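PDB 5KBP: glycosyl hydrolase, family 38, which is an alpha-mannosidase, a glycoside hydrolase of family 38 that removes alpha-linked mannose residues from carbohydrates. Local coordinates for the interface of chains A and B. Sequence-based numbering; all coordinates share one arbitrary frame. Chains: chain A/B, Glycosyl hydrolase, family 38.

Contact 1: the interface of chains A and B. Residues chain A 29-30, 66-67; chain B 338-339, 342.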
# COMPACT_ATOMS: atom_id res chain seq x y z
N HIS A 29 -5.66 -5.86 -12.74
CA HIS A 29 -4.61 -5.22 -13.53
C HIS A 29 -4.02 -6.18 -14.56
O HIS A 29 -3.79 -5.79 -15.71
CB HIS A 29 -3.52 -4.69 -12.60
CG HIS A 29 -2.49 -3.86 -13.30
ND1 HIS A 29 -1.24 -3.62 -12.77
CD2 HIS A 29 -2.52 -3.20 -14.49
CE1 HIS A 29 -0.55 -2.86 -13.60
NE2 HIS A 29 -1.30 -2.59 -14.65
N MET A 30 -3.78 -7.43 -14.16
CA MET A 30 -3.23 -8.40 -15.11
C MET A 30 -4.23 -8.74 -16.21
O MET A 30 -3.83 -9.11 -17.31
CB MET A 30 -2.80 -9.66 -14.37
CG MET A 30 -1.63 -9.46 -13.42
SD MET A 30 -0.14 -8.82 -14.22
CE MET A 30 -0.21 -7.09 -13.74
N GLN A 66 3.21 0.45 -17.48
CA GLN A 66 4.08 0.14 -16.35
C GLN A 66 4.39 -1.35 -16.26
O GLN A 66 5.37 -1.73 -15.62
CB GLN A 66 3.46 0.63 -15.04
CG GLN A 66 2.26 -0.16 -14.54
CD GLN A 66 1.96 0.11 -13.08
OE1 GLN A 66 2.84 0.51 -12.32
NE2 GLN A 66 0.71 -0.09 -12.68
N VAL A 67 3.59 -2.19 -16.91
CA VAL A 67 3.89 -3.61 -17.02
C VAL A 67 4.59 -3.94 -18.33
O VAL A 67 5.50 -4.77 -18.37
CB VAL A 67 2.61 -4.45 -16.85
CG1 VAL A 67 2.93 -5.93 -16.89
CG2 VAL A 67 1.92 -4.10 -15.55
N ASP B 338 6.97 -9.98 -19.19
CA ASP B 338 6.72 -8.66 -18.62
C ASP B 338 5.99 -8.76 -17.29
O ASP B 338 6.29 -8.02 -16.34
CB ASP B 338 5.92 -7.80 -19.60
CG ASP B 338 6.69 -7.52 -20.88
OD1 ASP B 338 7.92 -7.72 -20.90
OD2 ASP B 338 6.06 -7.09 -21.87
N GLN B 339 5.02 -9.68 -17.19
CA GLN B 339 4.28 -9.83 -15.94
C GLN B 339 5.19 -10.34 -14.82
O GLN B 339 5.11 -9.87 -13.68
CB GLN B 339 3.10 -10.78 -16.13
CG GLN B 339 1.98 -10.24 -17.01
CD GLN B 339 2.23 -10.45 -18.49
OE1 GLN B 339 3.33 -10.81 -18.91
NE2 GLN B 339 1.19 -10.24 -19.30
N TYR B 342 7.50 -7.56 -13.83
CA TYR B 342 6.75 -6.61 -13.01
C TYR B 342 6.58 -7.13 -11.59
O TYR B 342 6.71 -6.38 -10.62
CB TYR B 342 5.40 -6.33 -13.65
CG TYR B 342 4.45 -5.49 -12.82
CD1 TYR B 342 4.53 -4.10 -12.83
CD2 TYR B 342 3.47 -6.08 -12.04
CE1 TYR B 342 3.67 -3.33 -12.08
CE2 TYR B 342 2.60 -5.32 -11.28
CZ TYR B 342 2.70 -3.94 -11.31
OH TYR B 342 1.84 -3.18 -10.56

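Contact 2: the interface of chains A and B. Residues chain A 339, 342, 374, 377-378; chain B 25-26, 29-30, 67.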
# COMPACT_ATOMS: atom_id res chain seq x y z
N GLN A 339 5.86 17.34 -8.62
CA GLN A 339 5.49 16.71 -7.36
C GLN A 339 3.99 16.79 -7.11
O GLN A 339 3.38 15.83 -6.63
CB GLN A 339 6.26 17.35 -6.20
CG GLN A 339 7.76 17.06 -6.19
CD GLN A 339 8.55 17.99 -7.10
OE1 GLN A 339 7.98 18.69 -7.94
NE2 GLN A 339 9.86 18.01 -6.92
N TYR A 342 2.33 14.30 -9.25
CA TYR A 342 2.51 12.96 -8.68
C TYR A 342 1.59 12.74 -7.49
O TYR A 342 1.06 11.64 -7.30
CB TYR A 342 3.97 12.75 -8.30
CG TYR A 342 4.27 11.46 -7.58
CD1 TYR A 342 4.46 10.28 -8.29
CD2 TYR A 342 4.38 11.41 -6.20
CE1 TYR A 342 4.73 9.09 -7.64
CE2 TYR A 342 4.66 10.23 -5.54
CZ TYR A 342 4.83 9.07 -6.27
OH TYR A 342 5.11 7.89 -5.61
N ASN A 374 0.63 7.85 1.08
CA ASN A 374 1.68 8.37 0.20
C ASN A 374 1.33 9.76 -0.32
O ASN A 374 2.17 10.67 -0.32
CB ASN A 374 1.92 7.40 -0.96
CG ASN A 374 2.61 6.12 -0.51
OD1 ASN A 374 3.30 6.11 0.50
ND2 ASN A 374 2.41 5.05 -1.27
N ASP A 377 1.66 12.29 2.54
CA ASP A 377 3.03 12.62 2.91
C ASP A 377 3.69 13.53 1.89
O ASP A 377 4.54 14.35 2.25
CB ASP A 377 3.85 11.34 3.09
CG ASP A 377 3.38 10.51 4.26
OD1 ASP A 377 2.78 11.08 5.20
OD2 ASP A 377 3.62 9.28 4.26
N VAL A 378 3.31 13.41 0.61
CA VAL A 378 3.82 14.34 -0.39
C VAL A 378 3.25 15.73 -0.17
O VAL A 378 3.96 16.74 -0.28
CB VAL A 378 3.51 13.82 -1.81
CG1 VAL A 378 3.93 14.85 -2.85
CG2 VAL A 378 4.22 12.51 -2.06
N TYR B 25 7.95 6.59 3.07
CA TYR B 25 8.61 6.42 1.78
C TYR B 25 8.61 7.72 0.98
O TYR B 25 9.64 8.12 0.43
CB TYR B 25 7.96 5.30 0.97
CG TYR B 25 8.39 5.35 -0.48
CD1 TYR B 25 9.68 5.03 -0.85
CD2 TYR B 25 7.50 5.76 -1.47
CE1 TYR B 25 10.09 5.09 -2.17
CE2 TYR B 25 7.90 5.82 -2.79
CZ TYR B 25 9.19 5.48 -3.14
OH TYR B 25 9.59 5.54 -4.46
N GLU B 26 7.46 8.38 0.89
CA GLU B 26 7.36 9.57 0.05
C GLU B 26 8.17 10.73 0.61
O GLU B 26 8.61 11.60 -0.16
CB GLU B 26 5.90 9.97 -0.13
CG GLU B 26 5.08 8.98 -0.94
CD GLU B 26 5.57 8.82 -2.37
OE1 GLU B 26 5.24 7.79 -3.00
OE2 GLU B 26 6.27 9.72 -2.88
N HIS B 29 11.29 9.86 -0.82
CA HIS B 29 11.17 9.91 -2.27
C HIS B 29 11.28 11.34 -2.79
O HIS B 29 11.96 11.59 -3.80
CB HIS B 29 9.84 9.28 -2.70
CG HIS B 29 9.71 9.11 -4.18
ND1 HIS B 29 8.50 8.85 -4.79
CD2 HIS B 29 10.63 9.14 -5.18
CE1 HIS B 29 8.68 8.74 -6.10
NE2 HIS B 29 9.96 8.91 -6.36
N MET B 30 10.64 12.29 -2.11
CA MET B 30 10.69 13.68 -2.56
C MET B 30 12.07 14.28 -2.38
O MET B 30 12.47 15.17 -3.14
CB MET B 30 9.64 14.51 -1.83
CG MET B 30 8.19 14.11 -2.12
SD MET B 30 7.77 14.19 -3.88
CE MET B 30 7.87 12.46 -4.35
N VAL B 67 8.33 10.65 -11.10
CA VAL B 67 7.85 11.97 -10.72
C VAL B 67 8.16 13.01 -11.79
O VAL B 67 7.34 13.89 -12.06
CB VAL B 67 8.45 12.38 -9.36
CG1 VAL B 67 8.00 13.79 -8.97
CG2 VAL B 67 8.06 11.37 -8.29
O HOH W 1 4.85 7.54 2.28

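Contact 1: the interface of chains A and B
B:Tyr342 reaches out from one chain to pack against A:Val67, A:Met30, A:Gln66 and A:His29 of the other, and can be followed atom by atom as an example of an aromatic ring seated by carbon contacts. At its base, CB lies 4.1 Å from CG1 of A:Val67. The first torsion sets CG anti to the backbone N (chi1 173°), which points the ring across the boundary. One face of the ring then receives the other valine methyl: CG2 of A:Val67 stands over it in a CH-pi contact, 3.9 Å from the centroid and displaced toward the rim. Beyond the CD2–CE2 rim, on the same side as the valine methyl, CE of A:Met30 comes to 4.1 Å from CE2. On the opposite edge, CE1 lies 4.0 Å from CD of A:Gln66, the carboxamide plane turned 70° from that of the ring. The phenol OH finishes in the plane of the A:His29 imidazole, at its edge, 3.8 Å from ND1, a distance of van der Waals approach. Beside the tyrosine, the side chains of B:Gln339 and A:Met30 slide past each other in opposite directions, CG 3.8 Å from SD. B:Asp338 brings CB against the carbonyl O of A:Val67, 3.3 Å away. The B residues all belong to helix 337-348; they face helix 25-45 of chain A and the short loop that follows helix 59-65.

Contact 2: the interface of chains A and B
Two torsions aim A:Tyr342 and B:Glu26 at each other: the tyrosine CG is anti to its backbone N (chi1 175°), while the glutamate chain bends at chi2 (-63°) and turns its carboxylate toward the phenol. In this family 38 glycoside hydrolase the meeting forms part of a helix-against-helix interface between two copies of the protein. The groups approach tip to tip, and the phenol OH donates a hydrogen bond of 2.6 Å to OE1 of B:Glu26, on the syn side and somewhat out of the carboxylate plane. The other carboxylate oxygen, OE2, accepts a hydrogen bond of 3.1 Å from ND1 of B:His29, and OE2 sits tilted out of the imidazole plane. One partner from each chain therefore holds the carboxylate, and the histidine, as a second-shell residue, probably helps to fix its rotation. The donor histidine might also help to stabilise negative charge on the glutamate. Its ring stands almost perpendicular to that of A:Tyr342, edge to face, while CE of B:Met30 and OH of B:Tyr25 lie over its two opposite faces.

The aliphatic part of B:Glu26 is packed as well. Its CG lies 3.5 Å from CB of A:Asn374, the two side chains crossing at about a right angle, and its CB meets CG2 of A:Val378 at 3.6 Å. At the N-terminal end of helix 25-45, the backbone N of B:Glu26 is linked through a water to chain A; that water is 2.8 Å from OD1 of A:Asn374 and 2.9 Å from OD2 of A:Asp377. SD of B:Met30 is flanked by CG of A:Gln339 and by CG1 of A:Val378. Over the face of the tyrosine, CG2 of B:Val67 makes a CH-pi contact 3.9 Å from the ring centroid.

Contact 1 and contact 2 lie about 22 Å apart, measured between the centres of their C-alpha atoms, and are related by the two-fold symmetry of the interface. B:Tyr342 and B:Gln339 meet A:His29, A:Met30 and A:Val67 in contact 1, and the same residues recur with the chains exchanged in contact 2, so helices 25-45 and 337-348 each serve twice. Contact 1 adds A:Gln66 and B:Asp338, while contact 2 adds B:Tyr25, B:Glu26 and helix 362-393. Such reciprocal use of one surface would suit a symmetric dimer, although the deposited pair alone does not show that the enzyme is dimeric in solution.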